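Local coordinates for protein beta-1,3-1,4-glucanase (Caldicellulosiruptor sp. F32, PDB 4X0V) that hydrolyses beta-1,3-1,4-glucans such as lichenan, acting as a thermophile's lichenase of glycoside hydrolase family 5 with a closed eight-stranded alpha/beta barrel, at residues Ala60-Ser65 / Trp103-Thr108; His142-Gly147 / Glu184-Pro189. All coordinates share one frame; numbering follows the deposited sequence.

Interaction 1: Ala60-Ser65 / Trp103-Thr108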
ATOM      1  N   ALA A  60      -2.085 -10.777 -11.056  1.00 21.45           N
ATOM      2  CA  ALA A  60      -3.287 -11.605 -11.092  1.00 23.15           C
ATOM      3  C   ALA A  60      -3.883 -11.589 -12.481  1.00 24.24           C
ATOM      4  O   ALA A  60      -4.013 -10.533 -13.107  1.00 27.49           O
ATOM      5  CB  ALA A  60      -4.315 -11.127 -10.075  1.00 21.47           C
ATOM      6  N   PHE A  61      -4.239 -12.773 -12.963  1.00 25.42           N
ATOM      7  CA  PHE A  61      -4.865 -12.917 -14.270  1.00 27.30           C
ATOM      8  C   PHE A  61      -5.483 -14.295 -14.377  1.00 27.50           C
ATOM      9  O   PHE A  61      -5.105 -15.194 -13.639  1.00 27.08           O
ATOM     10  CB  PHE A  61      -3.852 -12.668 -15.410  1.00 23.98           C
ATOM     11  CG  PHE A  61      -2.509 -13.382 -15.240  1.00 24.63           C
ATOM     12  CD1 PHE A  61      -2.354 -14.720 -15.606  1.00 25.24           C
ATOM     13  CD2 PHE A  61      -1.386 -12.686 -14.788  1.00 20.09           C
ATOM     14  CE1 PHE A  61      -1.126 -15.368 -15.474  1.00 23.37           C
ATOM     15  CE2 PHE A  61      -0.160 -13.319 -14.665  1.00 18.17           C
ATOM     16  CZ  PHE A  61      -0.031 -14.662 -15.002  1.00 24.90           C
ATOM     17  N   GLU A  62      -6.409 -14.471 -15.312  1.00 30.67           N
ATOM     18  CA  GLU A  62      -7.135 -15.735 -15.398  1.00 33.93           C
ATOM     19  C   GLU A  62      -6.534 -16.664 -16.441  1.00 33.71           C
ATOM     20  O   GLU A  62      -5.814 -16.228 -17.343  1.00 32.42           O
ATOM     21  CB  GLU A  62      -8.623 -15.500 -15.681  1.00 26.91           C
ATOM     22  CG  GLU A  62      -9.143 -14.217 -15.063  1.00 28.52           C
ATOM     23  CD  GLU A  62      -9.025 -14.217 -13.555  1.00 32.72           C
ATOM     24  OE1 GLU A  62      -9.127 -15.309 -12.955  1.00 31.32           O
ATOM     25  OE2 GLU A  62      -8.788 -13.130 -12.975  1.00 30.76           O
ATOM     26  N   ASN A  63      -6.821 -17.953 -16.279  1.00 30.56           N
ATOM     27  CA  ASN A  63      -6.380 -18.975 -17.210  1.00 29.98           C
ATOM     28  C   ASN A  63      -4.889 -18.909 -17.542  1.00 26.70           C
ATOM     29  O   ASN A  63      -4.514 -18.672 -18.682  1.00 25.16           O
ATOM     30  CB  ASN A  63      -7.194 -18.874 -18.508  1.00 36.47           C
ATOM     31  CG  ASN A  63      -8.704 -18.869 -18.271  1.00 45.31           C
ATOM     32  OD1 ASN A  63      -9.391 -17.904 -18.650  1.00 36.78           O
ATOM     33  ND2 ASN A  63      -9.230 -19.946 -17.643  1.00 38.86           N
ATOM     34  N   PRO A  64      -4.027 -19.129 -16.549  1.00 30.24           N
ATOM     35  CA  PRO A  64      -2.610 -19.124 -16.917  1.00 29.98           C
ATOM     36  C   PRO A  64      -2.325 -20.230 -17.915  1.00 25.76           C
ATOM     37  O   PRO A  64      -3.001 -21.260 -17.907  1.00 27.55           O
ATOM     38  CB  PRO A  64      -1.882 -19.403 -15.585  1.00 31.99           C
ATOM     39  CG  PRO A  64      -2.918 -19.763 -14.596  1.00 21.70           C
ATOM     40  CD  PRO A  64      -4.250 -19.322 -15.107  1.00 22.68           C
ATOM     41  N   SER A  65      -1.354 -20.014 -18.788  1.00 25.38           N
ATOM     42  CA  SER A  65      -1.059 -21.024 -19.791  1.00 25.09           C
ATOM     43  C   SER A  65       0.162 -21.836 -19.398  1.00 22.15           C
ATOM     44  O   SER A  65       0.649 -22.628 -20.187  1.00 28.66           O
ATOM     45  CB  SER A  65      -0.869 -20.373 -21.176  1.00 21.55           C
ATOM     46  OG  SER A  65       0.166 -19.399 -21.151  1.00 17.80           O
ATOM     47  N   TRP A 103      -4.118 -13.371  -4.147  1.00 21.81           N
ATOM     48  CA  TRP A 103      -4.285 -14.758  -3.760  1.00 17.05           C
ATOM     49  C   TRP A 103      -5.273 -15.542  -4.594  1.00 20.76           C
ATOM     50  O   TRP A 103      -5.244 -16.765  -4.555  1.00 24.51           O
ATOM     51  CB  TRP A 103      -4.752 -14.849  -2.330  1.00 13.87           C
ATOM     52  CG  TRP A 103      -3.992 -14.048  -1.360  1.00 16.01           C
ATOM     53  CD1 TRP A 103      -4.278 -12.789  -0.929  1.00 17.42           C
ATOM     54  CD2 TRP A 103      -2.831 -14.460  -0.650  1.00 18.35           C
ATOM     55  NE1 TRP A 103      -3.364 -12.390   0.007  1.00 16.38           N
ATOM     56  CE2 TRP A 103      -2.459 -13.408   0.201  1.00 16.79           C
ATOM     57  CE3 TRP A 103      -2.069 -15.635  -0.635  1.00 17.31           C
ATOM     58  CZ2 TRP A 103      -1.366 -13.479   1.042  1.00 16.75           C
ATOM     59  CZ3 TRP A 103      -0.999 -15.706   0.195  1.00 18.58           C
ATOM     60  CH2 TRP A 103      -0.643 -14.631   1.018  1.00 18.10           C
ATOM     61  N   HIS A 104      -6.183 -14.878  -5.305  1.00 19.61           N
ATOM     62  CA  HIS A 104      -7.312 -15.629  -5.854  1.00 22.08           C
ATOM     63  C   HIS A 104      -6.901 -16.658  -6.914  1.00 25.95           C
ATOM     64  O   HIS A 104      -7.600 -17.655  -7.122  1.00 26.17           O
ATOM     65  CB  HIS A 104      -8.422 -14.708  -6.373  1.00 21.66           C
ATOM     66  CG  HIS A 104      -8.154 -14.118  -7.728  1.00 26.86           C
ATOM     67  ND1 HIS A 104      -7.581 -12.875  -7.902  1.00 22.64           N
ATOM     68  CD2 HIS A 104      -8.414 -14.588  -8.971  1.00 26.88           C
ATOM     69  CE1 HIS A 104      -7.484 -12.615  -9.194  1.00 21.75           C
ATOM     70  NE2 HIS A 104      -7.981 -13.635  -9.864  1.00 24.11           N
ATOM     71  N   ASN A 105      -5.728 -16.479  -7.512  1.00 22.07           N
ATOM     72  CA  ASN A 105      -5.255 -17.436  -8.512  1.00 25.01           C
ATOM     73  C   ASN A 105      -4.502 -18.586  -7.882  1.00 20.31           C
ATOM     74  O   ASN A 105      -3.927 -19.410  -8.582  1.00 19.73           O
ATOM     75  CB  ASN A 105      -4.374 -16.730  -9.551  1.00 21.00           C
ATOM     76  CG  ASN A 105      -5.111 -15.643 -10.276  1.00 21.22           C
ATOM     77  OD1 ASN A 105      -4.687 -14.495 -10.283  1.00 21.39           O
ATOM     78  ND2 ASN A 105      -6.217 -15.999 -10.915  1.00 23.69           N
ATOM     79  N   HIS A 106      -4.543 -18.653  -6.560  1.00 21.36           N
ATOM     80  CA  HIS A 106      -3.783 -19.651  -5.828  1.00 21.63           C
ATOM     81  C   HIS A 106      -4.624 -20.326  -4.746  1.00 24.24           C
ATOM     82  O   HIS A 106      -4.075 -20.783  -3.745  1.00 26.09           O
ATOM     83  CB  HIS A 106      -2.558 -19.003  -5.191  1.00 20.67           C
ATOM     84  CG  HIS A 106      -1.795 -18.123  -6.129  1.00 20.26           C
ATOM     85  ND1 HIS A 106      -1.076 -18.618  -7.185  1.00 21.76           N
ATOM     86  CD2 HIS A 106      -1.667 -16.777  -6.170  1.00 23.76           C
ATOM     87  CE1 HIS A 106      -0.527 -17.608  -7.851  1.00 23.80           C
ATOM     88  NE2 HIS A 106      -0.872 -16.486  -7.257  1.00 25.15           N
ATOM     89  N   VAL A 107      -5.950 -20.371  -4.929  1.00 23.59           N
ATOM     90  CA  VAL A 107      -6.839 -21.092  -4.000  1.00 24.76           C
ATOM     91  C   VAL A 107      -7.644 -22.168  -4.723  1.00 24.13           C
ATOM     92  O   VAL A 107      -7.822 -22.092  -5.942  1.00 25.29           O
ATOM     93  CB  VAL A 107      -7.834 -20.165  -3.253  1.00 20.84           C
ATOM     94  CG1 VAL A 107      -7.096 -19.246  -2.296  1.00 19.60           C
ATOM     95  CG2 VAL A 107      -8.657 -19.375  -4.225  1.00 21.33           C
ATOM     96  N   THR A 108      -8.077 -23.183  -3.972  1.00 21.29           N
ATOM     97  CA  THR A 108      -8.944 -24.255  -4.475  1.00 21.00           C
ATOM     98  C   THR A 108     -10.007 -24.588  -3.418  1.00 27.78           C
ATOM     99  O   THR A 108      -9.897 -24.155  -2.272  1.00 30.39           O
ATOM    100  CB  THR A 108      -8.147 -25.519  -4.784  1.00 20.79           C
ATOM    101  OG1 THR A 108      -7.281 -25.782  -3.679  1.00 25.18           O
ATOM    102  CG2 THR A 108      -7.281 -25.327  -6.008  1.00 22.61           C
TER

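Interaction 2: His142-Gly147 / Glu184-Pro189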
ATOM      1  N   HIS A 142      -5.179  -7.825  -5.771  1.00 19.73           N
ATOM      2  CA  HIS A 142      -6.080  -7.879  -6.917  1.00 19.99           C
ATOM      3  C   HIS A 142      -7.041  -9.034  -6.854  1.00 22.83           C
ATOM      4  O   HIS A 142      -7.137  -9.788  -7.812  1.00 25.71           O
ATOM      5  CB  HIS A 142      -5.300  -7.971  -8.228  1.00 18.44           C
ATOM      6  CG  HIS A 142      -4.509  -6.742  -8.544  1.00 19.46           C
ATOM      7  ND1 HIS A 142      -4.924  -5.480  -8.189  1.00 22.46           N
ATOM      8  CD2 HIS A 142      -3.314  -6.586  -9.164  1.00 19.63           C
ATOM      9  CE1 HIS A 142      -4.029  -4.596  -8.596  1.00 25.97           C
ATOM     10  NE2 HIS A 142      -3.039  -5.243  -9.183  1.00 20.29           N
ATOM     11  N   ASP A 143      -7.767  -9.163  -5.747  1.00 25.26           N
ATOM     12  CA  ASP A 143      -8.790 -10.200  -5.613  1.00 23.96           C
ATOM     13  C   ASP A 143     -10.183  -9.538  -5.581  1.00 32.20           C
ATOM     14  O   ASP A 143     -11.140 -10.114  -5.047  1.00 30.09           O
ATOM     15  CB  ASP A 143      -8.552 -11.052  -4.360  1.00 18.62           C
ATOM     16  CG  ASP A 143      -7.276 -11.915  -4.447  1.00 21.97           C
ATOM     17  OD1 ASP A 143      -6.800 -12.227  -5.557  1.00 24.62           O
ATOM     18  OD2 ASP A 143      -6.741 -12.306  -3.398  1.00 18.16           O
ATOM     19  N   ILE A 144     -10.282  -8.324  -6.137  1.00 24.72           N
ATOM     20  CA  ILE A 144     -11.529  -7.574  -6.112  1.00 23.01           C
ATOM     21  C   ILE A 144     -12.453  -7.973  -7.265  1.00 28.04           C
ATOM     22  O   ILE A 144     -12.246  -7.606  -8.417  1.00 30.18           O
ATOM     23  CB  ILE A 144     -11.269  -6.092  -6.095  1.00 26.40           C
ATOM     24  CG1 ILE A 144     -10.266  -5.772  -4.993  1.00 23.96           C
ATOM     25  CG2 ILE A 144     -12.562  -5.352  -5.777  1.00 28.27           C
ATOM     26  CD1 ILE A 144     -10.743  -6.211  -3.638  1.00 27.48           C
ATOM     27  N   MET A 145     -13.471  -8.760  -6.933  1.00 34.37           N
ATOM     28  CA  MET A 145     -14.097  -9.621  -7.917  1.00 32.75           C
ATOM     29  C   MET A 145     -15.260 -10.376  -7.288  1.00 33.62           C
ATOM     30  O   MET A 145     -15.143 -10.876  -6.176  1.00 33.60           O
ATOM     31  CB  MET A 145     -13.027 -10.610  -8.339  1.00 31.25           C
ATOM     32  CG  MET A 145     -13.273 -11.404  -9.559  1.00 37.45           C
ATOM     33  SD  MET A 145     -11.705 -12.238  -9.902  1.00 32.09           S
ATOM     34  CE  MET A 145     -10.527 -10.878  -9.819  1.00 33.56           C
ATOM     35  N   PRO A 146     -16.390 -10.463  -7.987  1.00 34.55           N
ATOM     36  CA  PRO A 146     -17.506 -11.247  -7.469  1.00 35.54           C
ATOM     37  C   PRO A 146     -17.070 -12.695  -7.325  1.00 32.75           C
ATOM     38  O   PRO A 146     -16.490 -13.220  -8.260  1.00 30.70           O
ATOM     39  CB  PRO A 146     -18.550 -11.143  -8.584  1.00 35.05           C
ATOM     40  CG  PRO A 146     -18.175  -9.972  -9.355  1.00 26.98           C
ATOM     41  CD  PRO A 146     -16.681  -9.935  -9.321  1.00 37.19           C
ATOM     42  N   GLY A 147     -17.325 -13.322  -6.185  1.00 37.43           N
ATOM     43  CA  GLY A 147     -16.859 -14.682  -5.975  1.00 34.71           C
ATOM     44  C   GLY A 147     -15.649 -14.719  -5.062  1.00 26.97           C
ATOM     45  O   GLY A 147     -15.333 -15.757  -4.486  1.00 23.92           O
ATOM     46  N   GLU A 184      -2.406  -5.743   6.165  1.00 22.77           N
ATOM     47  CA  GLU A 184      -3.272  -4.774   5.524  1.00 24.36           C
ATOM     48  C   GLU A 184      -4.453  -5.533   4.932  1.00 24.87           C
ATOM     49  O   GLU A 184      -4.272  -6.364   4.048  1.00 21.87           O
ATOM     50  CB  GLU A 184      -2.510  -4.036   4.438  1.00 25.15           C
ATOM     51  CG  GLU A 184      -3.347  -3.129   3.598  1.00 21.73           C
ATOM     52  CD  GLU A 184      -2.572  -2.625   2.402  1.00 27.07           C
ATOM     53  OE1 GLU A 184      -1.556  -1.936   2.604  1.00 33.74           O
ATOM     54  OE2 GLU A 184      -2.955  -2.940   1.254  1.00 23.88           O
ATOM     55  N   ALA A 185      -5.653  -5.247   5.436  1.00 26.39           N
ATOM     56  CA  ALA A 185      -6.858  -6.018   5.116  1.00 22.86           C
ATOM     57  C   ALA A 185      -6.983  -6.338   3.642  1.00 21.75           C
ATOM     58  O   ALA A 185      -7.123  -7.491   3.257  1.00 15.27           O
ATOM     59  CB  ALA A 185      -8.104  -5.274   5.593  1.00 26.28           C
ATOM     60  N   VAL A 186      -6.881  -5.297   2.824  1.00 24.59           N
ATOM     61  CA  VAL A 186      -7.095  -5.431   1.403  1.00 22.46           C
ATOM     62  C   VAL A 186      -6.593  -4.160   0.748  1.00 28.45           C
ATOM     63  O   VAL A 186      -6.509  -3.113   1.384  1.00 33.76           O
ATOM     64  CB  VAL A 186      -8.595  -5.693   1.092  1.00 25.68           C
ATOM     65  CG1 VAL A 186      -9.481  -4.598   1.688  1.00 24.55           C
ATOM     66  CG2 VAL A 186      -8.850  -5.882  -0.401  1.00 23.53           C
ATOM     67  N   ASN A 187      -6.211  -4.281  -0.514  1.00 29.11           N
ATOM     68  CA  ASN A 187      -5.723  -3.168  -1.307  1.00 29.08           C
ATOM     69  C   ASN A 187      -6.790  -2.594  -2.206  1.00 32.70           C
ATOM     70  O   ASN A 187      -7.228  -3.261  -3.153  1.00 42.61           O
ATOM     71  CB  ASN A 187      -4.556  -3.652  -2.180  1.00 27.33           C
ATOM     72  CG  ASN A 187      -4.310  -2.763  -3.377  1.00 26.62           C
ATOM     73  OD1 ASN A 187      -3.659  -1.729  -3.274  1.00 26.95           O
ATOM     74  ND2 ASN A 187      -4.809  -3.183  -4.534  1.00 27.45           N
ATOM     75  N   GLU A 188      -7.188  -1.358  -1.945  1.00 27.76           N
ATOM     76  CA  GLU A 188      -8.133  -0.666  -2.840  1.00 35.07           C
ATOM     77  C   GLU A 188      -9.457  -1.415  -3.124  1.00 25.46           C
ATOM     78  O   GLU A 188      -9.774  -1.687  -4.281  1.00 24.25           O
ATOM     79  CB  GLU A 188      -7.444  -0.333  -4.186  1.00 26.96           C
ATOM     80  CG  GLU A 188      -6.178   0.523  -4.072  1.00 29.00           C
ATOM     81  CD  GLU A 188      -5.557   0.931  -5.427  1.00 37.48           C
ATOM     82  OE1 GLU A 188      -6.088   0.590  -6.517  1.00 31.81           O
ATOM     83  OE2 GLU A 188      -4.498   1.592  -5.396  1.00 38.87           O
ATOM     84  N   PRO A 189     -10.243  -1.728  -2.076  1.00 25.16           N
ATOM     85  CA  PRO A 189     -11.510  -2.426  -2.309  1.00 23.87           C
ATOM     86  C   PRO A 189     -12.541  -1.504  -2.948  1.00 25.51           C
ATOM     87  O   PRO A 189     -12.702  -0.367  -2.499  1.00 23.34           O
ATOM     88  CB  PRO A 189     -11.948  -2.835  -0.898  1.00 18.28           C
ATOM     89  CG  PRO A 189     -11.331  -1.850  -0.011  1.00 18.71           C
ATOM     90  CD  PRO A 189     -10.012  -1.486  -0.641  1.00 26.74           C
TER

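Interaction 1: Ala60-Ser65 / Trp103-Thr108
Asn105 reaches from the turn 103-108 to the backbone of Ala60 and Phe61, and its amide carries much of the contact. Its CB sits above the centre of the His106 ring. From there CG runs anti to the carbonyl carbon (chi1 -60°), which directs the amide at the facing loop, and Asn105 CG comes within 3.4 Å of Phe61 O. Asn105 OD1 accepts a hydrogen bond from Phe61 N at 3.2 Å; the bond is bent, with the donor well above the carbonyl plane. Asn105 OD1 also lies over one face of the His104 ring, toward its rim, and 3.4 Å from Ala60 CB. Asn105 ND2 approaches Phe61 O to 3.1 Å, but the angle is too poor for a hydrogen bond, and that carbonyl is instead bonded by the hydroxyl of Tyr72. Beyond it, Asn105 ND2 faces Glu62 OE1 at 3.6 Å. A leucine here would probably leave Phe61 N without its acceptor and set an apolar branch before the Glu62 carboxylate.

The second polar link is a histidine-carboxylate hydrogen bond: His104 NE2 donates to the syn lone pair of Glu62 OE2 over 3.3 Å, with carboxylate and imidazole only 17° from coplanar. ND1, on the other side of the ring, is held by Asp143, so the imidazole is fixed at both nitrogens.

The contact lies at the surface, joining the loop that follows barrel strand 50-53 to the one that follows strand 96-99. The latter continues into the small hairpin of strands 107-108 and 113-114, while Tyr162 of helix 156-173 packs against His104.

Interaction 2: His142-Gly147 / Glu184-Pro189
Ile144 pushes its CD1 methyl against Val186, 3.8 Å from CG2, the closest approach between 142-147 and 184-189. The two side chains cross at about a right angle, and one methyl from each makes the touch. With CG1 of Ile144 anti to the carbonyl carbon (chi1 -50°), the longer branch is carried toward the other loop, and CD1 also lies 4.1 Å from Pro189 CA. Behind CD1, the Ile144 CG1 methylene comes alongside the backbone, 4.2 Å from Glu188 O. Val186 and Pro189 also rest on Pro240 of strand 237-240, and Tyr149 packs against Ile144, which places this apolar patch in the buried part of the contact.

The His142 end is looser. His142 is partly exposed, and its ring approaches the Asn187 amide obliquely, with ND1 and ND2 4.3 Å apart, too far for a bond. Glu188 is also partly exposed, and Glu188 OE1 stays 6.0 Å from His142 CE1; its OE2 is hydrogen-bonded to His272 of strand 267-272. Asn187 OD1 likewise looks elsewhere, to a weak hydrogen bond from Arg98.

Residues 187-189 form the Asn-Glu-Pro sequence just beyond the fourth barrel strand, 181-184, where family 5 enzymes carry their acid/base glutamate, so Glu188 probably has that role. No hydrogen bond joins the two segments: their direct contact is van der Waals packing round Ile144, while the backbone bond of Asn187 with Ile140 ties the neighbouring chain. The polar ends of Asn187 and Glu188 take Arg98, weakly, and His272 as partners, consistent with a place near the probable active site.

How the interactions relate
Interactions 1 and 2 occupy successive loops of one barrel, those following its first four strands, with centres about 14 Å apart. Asp143 joins them directly: its OD1 lies 2.6 Å from His104 ND1 and its OD2 lies 2.9 Å from Trp103 N, both probable hydrogen bonds, and Met145 CE packs 3.6 Å from His104 CE1. The carboxylate thus probably helps to position the imidazole that in turn meets Glu62, giving a chain of polar contacts Asp143-His104-Glu62. Interaction 2 lies deeper and includes Glu188, the probable acid/base; interaction 1 is more peripheral, and links the outer part of the loops on this side of the barrel.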